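Local coordinates for protein transcription regulator (PDB 3CRJ) that probably binds DNA at regulatory sequences as a TetR-family repressor and so controls transcription, working as a two-chain assembly, at residues Ala22-Ala26 and Arg39-Tyr44; Tyr32-Ile37 and Thr57-Leu62; Val150-Val154 and Asp195-Gln199. One frame throughout, in Å; residues are numbered along the deposited sequence.

Contacts 1 and 2 belong to one helical domain at the presumed DNA-binding end of this TetR-family chain, whereas contact 3 closes the far end of the C-terminal domain. The centres of contacts 1 and 2 lie about 10 Å apart, and their segments alternate along the sequence: Ile40 of contact 1 packs its CD1 against Leu35 and Leu61 of contact 2, and Thr23 CG2 meets Leu61, so they share one hydrophobic core. The predicted helix-turn-helix includes segment 39-44 and begins late in segment 32-37. Contact 3 stands about 46 Å from contact 1 and about 44 Å from contact 2, centre to centre, on the opposite side of the chain's centre, touching neither.

Contact 1 of 3, residues Ala22-Ala26 and Arg39-Tyr44; sequences ATYRA and RIADEY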
loop_
_atom_site.group_PDB
_atom_site.type_symbol
_atom_site.label_atom_id
_atom_site.label_comp_id
_atom_site.label_asym_id
_atom_site.label_seq_id
_atom_site.Cartn_x
_atom_site.Cartn_y
_atom_site.Cartn_z
ATOM N N ALA A 22 -5.182 -2.049 25.294
ATOM C CA ALA A 22 -6.541 -1.567 25.083
ATOM C C ALA A 22 -6.647 -0.996 23.681
ATOM O O ALA A 22 -7.593 -1.312 22.948
ATOM C CB ALA A 22 -6.903 -0.512 26.099
ATOM N N THR A 23 -5.664 -0.170 23.310
ATOM C CA THR A 23 -5.613 0.464 21.995
ATOM C C THR A 23 -5.686 -0.574 20.888
ATOM O O THR A 23 -6.611 -0.541 20.060
ATOM C CB THR A 23 -4.366 1.309 21.850
ATOM O OG1 THR A 23 -4.187 2.040 23.057
ATOM C CG2 THR A 23 -4.514 2.289 20.696
ATOM N N TYR A 24 -4.743 -1.512 20.899
ATOM C CA TYR A 24 -4.809 -2.623 19.989
ATOM C C TYR A 24 -6.241 -3.152 19.907
ATOM O O TYR A 24 -6.796 -3.214 18.812
ATOM C CB TYR A 24 -3.864 -3.732 20.409
ATOM C CG TYR A 24 -4.024 -4.980 19.592
ATOM C CD1 TYR A 24 -3.182 -5.247 18.522
ATOM C CD2 TYR A 24 -5.013 -5.909 19.899
ATOM C CE1 TYR A 24 -3.326 -6.422 17.761
ATOM C CE2 TYR A 24 -5.177 -7.083 19.151
ATOM C CZ TYR A 24 -4.337 -7.328 18.083
ATOM O OH TYR A 24 -4.505 -8.480 17.351
ATOM N N ARG A 25 -6.844 -3.504 21.050
ATOM C CA ARG A 25 -8.168 -4.147 21.050
ATOM C C ARG A 25 -9.235 -3.251 20.452
ATOM O O ARG A 25 -10.113 -3.723 19.734
ATOM C CB ARG A 25 -8.592 -4.612 22.443
ATOM C CG ARG A 25 -7.918 -5.901 22.917
ATOM C CD ARG A 25 -8.626 -6.460 24.139
ATOM N NE ARG A 25 -8.611 -5.557 25.300
ATOM C CZ ARG A 25 -7.561 -5.354 26.099
ATOM N NH1 ARG A 25 -6.413 -5.989 25.889
ATOM N NH2 ARG A 25 -7.655 -4.513 27.117
ATOM N N ALA A 26 -9.128 -1.959 20.710
ATOM C CA ALA A 26 -10.155 -1.005 20.332
ATOM C C ALA A 26 -10.057 -0.691 18.834
ATOM O O ALA A 26 -11.089 -0.669 18.114
ATOM C CB ALA A 26 -10.021 0.248 21.161
ATOM N N ARG A 39 -13.438 4.947 23.662
ATOM C CA ARG A 39 -13.554 3.526 23.359
ATOM C C ARG A 39 -12.302 2.788 23.819
ATOM O O ARG A 39 -12.383 1.699 24.397
ATOM C CB ARG A 39 -13.864 3.304 21.884
ATOM C CG ARG A 39 -15.358 3.391 21.607
ATOM C CD ARG A 39 -15.615 3.709 20.166
ATOM N NE ARG A 39 -17.006 4.091 19.936
ATOM C CZ ARG A 39 -17.646 3.922 18.780
ATOM N NH1 ARG A 39 -17.030 3.376 17.745
ATOM N NH2 ARG A 39 -18.905 4.283 18.653
ATOM N N ILE A 40 -11.154 3.419 23.596
ATOM C CA ILE A 40 -9.920 3.013 24.239
ATOM C C ILE A 40 -10.143 2.848 25.744
ATOM O O ILE A 40 -9.892 1.777 26.297
ATOM C CB ILE A 40 -8.831 4.037 23.983
ATOM C CG1 ILE A 40 -8.608 4.165 22.476
ATOM C CG2 ILE A 40 -7.564 3.666 24.757
ATOM C CD1 ILE A 40 -7.548 5.175 22.089
ATOM N N ALA A 41 -10.651 3.888 26.397
ATOM C CA ALA A 41 -10.877 3.807 27.831
ATOM C C ALA A 41 -11.805 2.668 28.206
ATOM O O ALA A 41 -11.530 1.952 29.157
ATOM C CB ALA A 41 -11.391 5.108 28.372
ATOM N N ASP A 42 -12.896 2.486 27.465
ATOM C CA ASP A 42 -13.773 1.326 27.705
ATOM C C ASP A 42 -13.022 -0.012 27.648
ATOM O O ASP A 42 -13.288 -0.926 28.411
ATOM C CB ASP A 42 -14.979 1.303 26.768
ATOM C CG ASP A 42 -15.898 0.106 27.040
ATOM O OD1 ASP A 42 -15.597 -1.025 26.568
ATOM O OD2 ASP A 42 -16.929 0.281 27.741
ATOM N N GLU A 43 -12.069 -0.117 26.742
ATOM C CA GLU A 43 -11.284 -1.330 26.654
ATOM C C GLU A 43 -10.224 -1.461 27.749
ATOM O O GLU A 43 -9.798 -2.562 28.075
ATOM C CB GLU A 43 -10.683 -1.462 25.261
ATOM C CG GLU A 43 -11.600 -2.220 24.302
ATOM C CD GLU A 43 -11.517 -3.719 24.477
ATOM O OE1 GLU A 43 -10.830 -4.180 25.410
ATOM O OE2 GLU A 43 -12.144 -4.440 23.679
ATOM N N TYR A 44 -9.826 -0.330 28.316
ATOM C CA TYR A 44 -8.802 -0.277 29.351
ATOM C C TYR A 44 -9.420 -0.594 30.710
ATOM O O TYR A 44 -8.770 -1.168 31.580
ATOM C CB TYR A 44 -8.136 1.102 29.306
ATOM C CG TYR A 44 -7.165 1.453 30.405
ATOM C CD1 TYR A 44 -6.134 0.581 30.785
ATOM C CD2 TYR A 44 -7.231 2.694 31.018
ATOM C CE1 TYR A 44 -5.216 0.931 31.795
ATOM C CE2 TYR A 44 -6.316 3.063 32.027
ATOM C CZ TYR A 44 -5.315 2.183 32.408
ATOM O OH TYR A 44 -4.428 2.566 33.395
#
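Ala22 lays its CB against the last turn of helix 37-44, where it meets Tyr44 CB at 3.8 Å and lies about as near to the Ile40 carbonyl oxygen. One turn further along, Ala26 does the same beside Ile40, its CB 4.1 Å from Ile40 CA. With nothing larger than a methyl group at Ala22 and Ala26, the axes of segments 22-26 and 39-44 approach to 8.2 Å and cross at 117°. Ile40 lies along the seam: its CG2 branch, anti to the backbone N, runs beside Thr23, whose OG1 is hydrogen-bonded to the Ile19 carbonyl of its own helix. Beyond Ile40 the seam runs into the core of the presumed DNA-binding domain. Here helix 12-30 packs against the first helix of the predicted helix-turn-helix, in keeping with the three-helix N-terminal domain of TetR-family regulators. The exposed margin is held by charge. Arg25 bends at its third torsion (chi3 -61°), which turns the guanidinium side-on to Glu43, and two of its nitrogens grip two different atoms. NE forms a salt bridge with Glu43 OE1 at 2.6 Å; the oxygen lies close to the guanidinium plane, while NE meets it from above the carboxylate plane, the two planes being 55° apart. NH2 donates to the Glu43 backbone O at 3.1 Å, from above the carbonyl plane. Side chain and main chain of Glu43 are thus clasped together, which limits rotation of the guanidinium, while Ala22 CA sits under one of its faces, toward the rim.

Contact 2 of 3, residues Tyr32-Ile37 and Thr57-Leu62; sequences YADLTI and TKDDLL
Lys58 reaches across from the start of helix 58-78 to lie beneath the ring of Tyr32, in the turn that leads into the predicted helix-turn-helix of this presumed TetR-type DNA-binding domain. The lysine chain leaves with CG anti to its backbone N (chi1 -172°) and stays extended beyond it, long enough to bring NZ over one ring face, 4.0 Å from the ring centroid and 23° off the normal, a cation-pi contact displaced toward the rim. The same NZ makes a weak hydrogen bond to the Tyr32 carbonyl oxygen, which also accepts from Leu35 N and so closes a type I turn. On the way, Lys58 CD runs past the carbonyl oxygen of Leu35. The close packing lies deeper. Leu62 brings CD1 to the edge of the Tyr32 ring, in its plane, and extends CD2 tip to tip toward Leu35 CD1 at 4.1 Å. Ile37 sets its CD1 4.0 Å from Leu61 CD1 and over the first backbone turn of the helix. Around this group, Ala26, Ile40 and Val51 continue the apolar core. By contrast, the outer side is looser: Ala33 and Thr57 barely touch the opposite segment, although Glu112 takes the backbone N-H groups of Tyr32 and Ala33. Toward the C-terminal part of the chain, Asp59 forms a salt bridge with Lys120, which also hydrogen-bonds Tyr32 OH, and Phe123 of helix 121-148 packs on Tyr32, Asp59 and Leu62. Were Tyr32 exchanged for an alanine, the Lys58 ammonium would probably lose its aromatic face, a gap open beside Leu62 and Lys120 lose one oxygen partner. The ring is also close to Asp59 through its hydroxyl, with Tyr32 OH 3.4 Å from Asp59 OD2.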
loop_
_atom_site.group_PDB
_atom_site.type_symbol
_atom_site.label_atom_id
_atom_site.label_comp_id
_atom_site.label_asym_id
_atom_site.label_seq_id
_atom_site.Cartn_x
_atom_site.Cartn_y
_atom_site.Cartn_z
ATOM N N TYR A 32 -9.628 2.780 12.515
ATOM C CA TYR A 32 -9.081 4.090 12.843
ATOM C C TYR A 32 -10.168 5.160 12.988
ATOM O O TYR A 32 -10.266 5.792 14.015
ATOM C CB TYR A 32 -8.004 4.546 11.844
ATOM C CG TYR A 32 -7.608 5.979 12.105
ATOM C CD1 TYR A 32 -6.780 6.308 13.177
ATOM C CD2 TYR A 32 -8.102 7.011 11.314
ATOM C CE1 TYR A 32 -6.451 7.633 13.448
ATOM C CE2 TYR A 32 -7.781 8.332 11.583
ATOM C CZ TYR A 32 -6.956 8.635 12.650
ATOM O OH TYR A 32 -6.635 9.947 12.915
ATOM N N ALA A 33 -10.983 5.358 11.963
ATOM C CA ALA A 33 -11.916 6.494 11.941
ATOM C C ALA A 33 -12.814 6.617 13.191
ATOM O O ALA A 33 -13.119 7.708 13.662
ATOM C CB ALA A 33 -12.760 6.445 10.679
ATOM N N ASP A 34 -13.232 5.486 13.729
ATOM C CA ASP A 34 -14.231 5.505 14.760
ATOM C C ASP A 34 -13.610 5.257 16.104
ATOM O O ASP A 34 -14.317 5.019 17.074
ATOM C CB ASP A 34 -15.302 4.454 14.470
ATOM C CG ASP A 34 -16.302 4.923 13.443
ATOM O OD1 ASP A 34 -16.589 6.134 13.420
ATOM O OD2 ASP A 34 -16.800 4.095 12.656
ATOM N N LEU A 35 -12.284 5.294 16.171
ATOM C CA LEU A 35 -11.602 5.148 17.441
ATOM C C LEU A 35 -11.808 6.428 18.192
ATOM O O LEU A 35 -11.805 7.517 17.606
ATOM C CB LEU A 35 -10.116 4.971 17.230
ATOM C CG LEU A 35 -9.362 3.937 18.059
ATOM C CD1 LEU A 35 -8.119 4.607 18.542
ATOM C CD2 LEU A 35 -10.140 3.407 19.244
ATOM N N THR A 36 -11.997 6.292 19.493
ATOM C CA THR A 36 -12.080 7.432 20.396
ATOM C C THR A 36 -11.377 7.056 21.696
ATOM O O THR A 36 -11.510 5.936 22.176
ATOM C CB THR A 36 -13.554 7.833 20.723
ATOM O OG1 THR A 36 -14.180 6.818 21.523
ATOM C CG2 THR A 36 -14.365 8.051 19.470
ATOM N N ILE A 37 -10.629 7.989 22.270
ATOM C CA ILE A 37 -10.167 7.845 23.650
ATOM C C ILE A 37 -11.234 7.084 24.472
ATOM O O ILE A 37 -10.935 6.093 25.151
ATOM C CB ILE A 37 -9.903 9.226 24.274
ATOM C CG1 ILE A 37 -8.932 10.051 23.408
ATOM C CG2 ILE A 37 -9.441 9.101 25.728
ATOM C CD1 ILE A 37 -7.467 9.667 23.538
ATOM N N THR A 57 -4.462 13.382 23.144
ATOM C CA THR A 57 -5.172 13.242 21.900
ATOM C C THR A 57 -5.173 11.806 21.468
ATOM O O THR A 57 -4.261 11.043 21.811
ATOM C CB THR A 57 -4.465 14.043 20.831
ATOM O OG1 THR A 57 -4.371 15.394 21.280
ATOM C CG2 THR A 57 -5.231 14.009 19.507
ATOM N N LYS A 58 -6.228 11.439 20.739
ATOM C CA LYS A 58 -6.243 10.255 19.882
ATOM C C LYS A 58 -4.915 10.156 19.119
ATOM O O LYS A 58 -4.263 9.115 19.159
ATOM C CB LYS A 58 -7.426 10.338 18.901
ATOM C CG LYS A 58 -7.693 9.092 18.056
ATOM C CD LYS A 58 -8.947 9.285 17.246
ATOM C CE LYS A 58 -8.958 8.445 15.976
ATOM N NZ LYS A 58 -9.801 9.049 14.886
ATOM N N ASP A 59 -4.510 11.244 18.468
ATOM C CA ASP A 59 -3.287 11.272 17.664
ATOM C C ASP A 59 -1.995 11.067 18.450
ATOM O O ASP A 59 -1.103 10.351 17.990
ATOM C CB ASP A 59 -3.199 12.558 16.832
ATOM C CG ASP A 59 -4.100 12.523 15.610
ATOM O OD1 ASP A 59 -4.076 13.525 14.847
ATOM O OD2 ASP A 59 -4.819 11.501 15.402
ATOM N N ASP A 60 -1.875 11.688 19.617
ATOM C CA ASP A 60 -0.708 11.437 20.449
ATOM C C ASP A 60 -0.651 9.959 20.787
ATOM O O ASP A 60 0.398 9.321 20.724
ATOM C CB ASP A 60 -0.798 12.223 21.754
ATOM C CG ASP A 60 -0.661 13.717 21.555
ATOM O OD1 ASP A 60 -1.047 14.210 20.470
ATOM O OD2 ASP A 60 -0.187 14.394 22.503
ATOM N N LEU A 61 -1.820 9.424 21.131
ATOM C CA LEU A 61 -1.948 8.066 21.610
ATOM C C LEU A 61 -1.548 7.076 20.529
ATOM O O LEU A 61 -0.856 6.103 20.807
ATOM C CB LEU A 61 -3.376 7.825 22.082
ATOM C CG LEU A 61 -3.594 6.546 22.881
ATOM C CD1 LEU A 61 -4.717 6.761 23.851
ATOM C CD2 LEU A 61 -3.879 5.356 21.967
ATOM N N LEU A 62 -1.957 7.339 19.296
ATOM C CA LEU A 62 -1.643 6.444 18.197
ATOM C C LEU A 62 -0.211 6.591 17.688
ATOM O O LEU A 62 0.344 5.668 17.095
ATOM C CB LEU A 62 -2.652 6.626 17.072
ATOM C CG LEU A 62 -4.083 6.165 17.366
ATOM C CD1 LEU A 62 -4.987 6.542 16.212
ATOM C CD2 LEU A 62 -4.152 4.645 17.634
#

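Contact 3 of 3, residues Val150-Val154 and Asp195-Gln199; sequences VFTDV and DAMLQ
Leu198 offers its carbonyl oxygen to Thr152, joining the end of helix 181-198 to the loop between helices 121-148 and 156-176 in the all-helical C-terminal domain of the TetR fold. Two donors from one residue satisfy this acceptor. Thr152 N gives an almost straight bond of 2.6 Å to Leu198 O, in the carbonyl plane, with an N-H...O angle of 177°. Thr152 OG1, held beside its own backbone N (chi1 -59°), donates to the same Leu198 O at 2.9 Å from well above that plane. Phe151 CA adds a CA-H...O contact to this oxygen, while the Phe151 backbone is hydrogen-bonded to that of Gly145. At the chain terminus, Gln199 NE2 has a weak hydrogen bond to Glu86, and Gln199 OE1 faces the Val150 carbonyl oxygen at 3.2 Å, two acceptors with no bond between them. Apolar contacts flank the polar link. Val159 and Leu89 pack against Leu198 from neighbouring helices, and Val154 CG1 meets Leu198 CD1 nearly at a right angle. Leu198 also lies over one face of the Phe151 ring in a CH-pi contact, its CG 4.0 Å from the ring centroid and offset toward the rim.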
loop_
_atom_site.group_PDB
_atom_site.type_symbol
_atom_site.label_atom_id
_atom_site.label_comp_id
_atom_site.label_asym_id
_atom_site.label_seq_id
_atom_site.Cartn_x
_atom_site.Cartn_y
_atom_site.Cartn_z
ATOM N N VAL A 150 28.443 -15.526 -0.200
ATOM C CA VAL A 150 27.225 -16.328 -0.413
ATOM C C VAL A 150 26.263 -15.662 -1.406
ATOM O O VAL A 150 25.470 -16.338 -2.074
ATOM C CB VAL A 150 26.485 -16.545 0.945
ATOM C CG1 VAL A 150 25.134 -17.231 0.767
ATOM C CG2 VAL A 150 27.360 -17.336 1.892
ATOM N N PHE A 151 26.305 -14.338 -1.468
ATOM C CA PHE A 151 25.444 -13.577 -2.376
ATOM C C PHE A 151 26.318 -12.850 -3.381
ATOM O O PHE A 151 27.410 -12.379 -3.052
ATOM C CB PHE A 151 24.613 -12.511 -1.634
ATOM C CG PHE A 151 23.659 -13.046 -0.580
ATOM C CD1 PHE A 151 23.076 -14.311 -0.685
ATOM C CD2 PHE A 151 23.280 -12.223 0.499
ATOM C CE1 PHE A 151 22.166 -14.756 0.287
ATOM C CE2 PHE A 151 22.382 -12.662 1.460
ATOM C CZ PHE A 151 21.829 -13.926 1.354
ATOM N N THR A 152 25.823 -12.732 -4.602
ATOM C CA THR A 152 26.470 -11.930 -5.642
ATOM C C THR A 152 26.661 -10.487 -5.192
ATOM O O THR A 152 25.778 -9.932 -4.503
ATOM C CB THR A 152 25.583 -11.926 -6.873
ATOM O OG1 THR A 152 25.411 -13.278 -7.303
ATOM C CG2 THR A 152 26.168 -11.079 -7.985
ATOM N N ASP A 153 27.784 -9.876 -5.582
ATOM C CA ASP A 153 28.024 -8.490 -5.189
ATOM C C ASP A 153 27.156 -7.521 -5.980
ATOM O O ASP A 153 27.514 -7.128 -7.079
ATOM C CB ASP A 153 29.497 -8.089 -5.328
ATOM C CG ASP A 153 29.748 -6.650 -4.884
ATOM O OD1 ASP A 153 30.761 -6.064 -5.289
ATOM O OD2 ASP A 153 28.924 -6.084 -4.134
ATOM N N VAL A 154 26.042 -7.107 -5.395
ATOM C CA VAL A 154 25.032 -6.334 -6.115
ATOM C C VAL A 154 24.699 -5.066 -5.333
ATOM O O VAL A 154 25.168 -4.901 -4.202
ATOM C CB VAL A 154 23.758 -7.198 -6.331
ATOM C CG1 VAL A 154 22.964 -7.257 -5.067
ATOM C CG2 VAL A 154 22.918 -6.677 -7.535
ATOM N N ASP A 195 16.411 -14.434 -4.983
ATOM C CA ASP A 195 17.262 -15.518 -5.419
ATOM C C ASP A 195 17.839 -15.162 -6.778
ATOM O O ASP A 195 18.972 -15.523 -7.095
ATOM C CB ASP A 195 16.488 -16.829 -5.465
ATOM C CG ASP A 195 16.194 -17.410 -4.060
ATOM O OD1 ASP A 195 16.049 -18.649 -3.999
ATOM O OD2 ASP A 195 16.087 -16.676 -3.025
ATOM N N ALA A 196 17.056 -14.417 -7.555
ATOM C CA ALA A 196 17.457 -13.977 -8.877
ATOM C C ALA A 196 18.534 -12.895 -8.787
ATOM O O ALA A 196 19.422 -12.806 -9.652
ATOM C CB ALA A 196 16.253 -13.481 -9.654
HETATM N N MSE A 197 18.487 -12.096 -7.732
HETATM C CA MSE A 197 19.486 -11.060 -7.561
HETATM C C MSE A 197 20.753 -11.578 -6.872
HETATM O O MSE A 197 21.870 -11.256 -7.273
HETATM C CB MSE A 197 18.893 -9.854 -6.833
HETATM C CG MSE A 197 17.693 -9.229 -7.557
HETATM SE SE MSE A 197 18.151 -8.471 -9.318
HETATM C CE MSE A 197 17.629 -9.912 -10.510
ATOM N N LEU A 198 20.575 -12.404 -5.854
ATOM C CA LEU A 198 21.665 -12.700 -4.943
ATOM C C LEU A 198 22.408 -13.978 -5.255
ATOM O O LEU A 198 23.623 -14.031 -5.124
ATOM C CB LEU A 198 21.123 -12.792 -3.524
ATOM C CG LEU A 198 21.016 -11.543 -2.654
ATOM C CD1 LEU A 198 21.106 -10.230 -3.416
ATOM C CD2 LEU A 198 19.736 -11.643 -1.858
ATOM N N GLN A 199 21.669 -15.018 -5.621
ATOM C CA GLN A 199 22.266 -16.327 -5.831
ATOM C C GLN A 199 22.161 -16.674 -7.301
ATOM O O GLN A 199 22.415 -15.798 -8.133
ATOM C CB GLN A 199 21.594 -17.397 -4.966
ATOM C CG GLN A 199 21.321 -16.975 -3.540
ATOM C CD GLN A 199 21.735 -18.033 -2.548
ATOM O OE1 GLN A 199 22.931 -18.249 -2.317
ATOM N NE2 GLN A 199 20.758 -18.694 -1.941
ATOM O OXT GLN A 199 21.822 -17.792 -7.686
#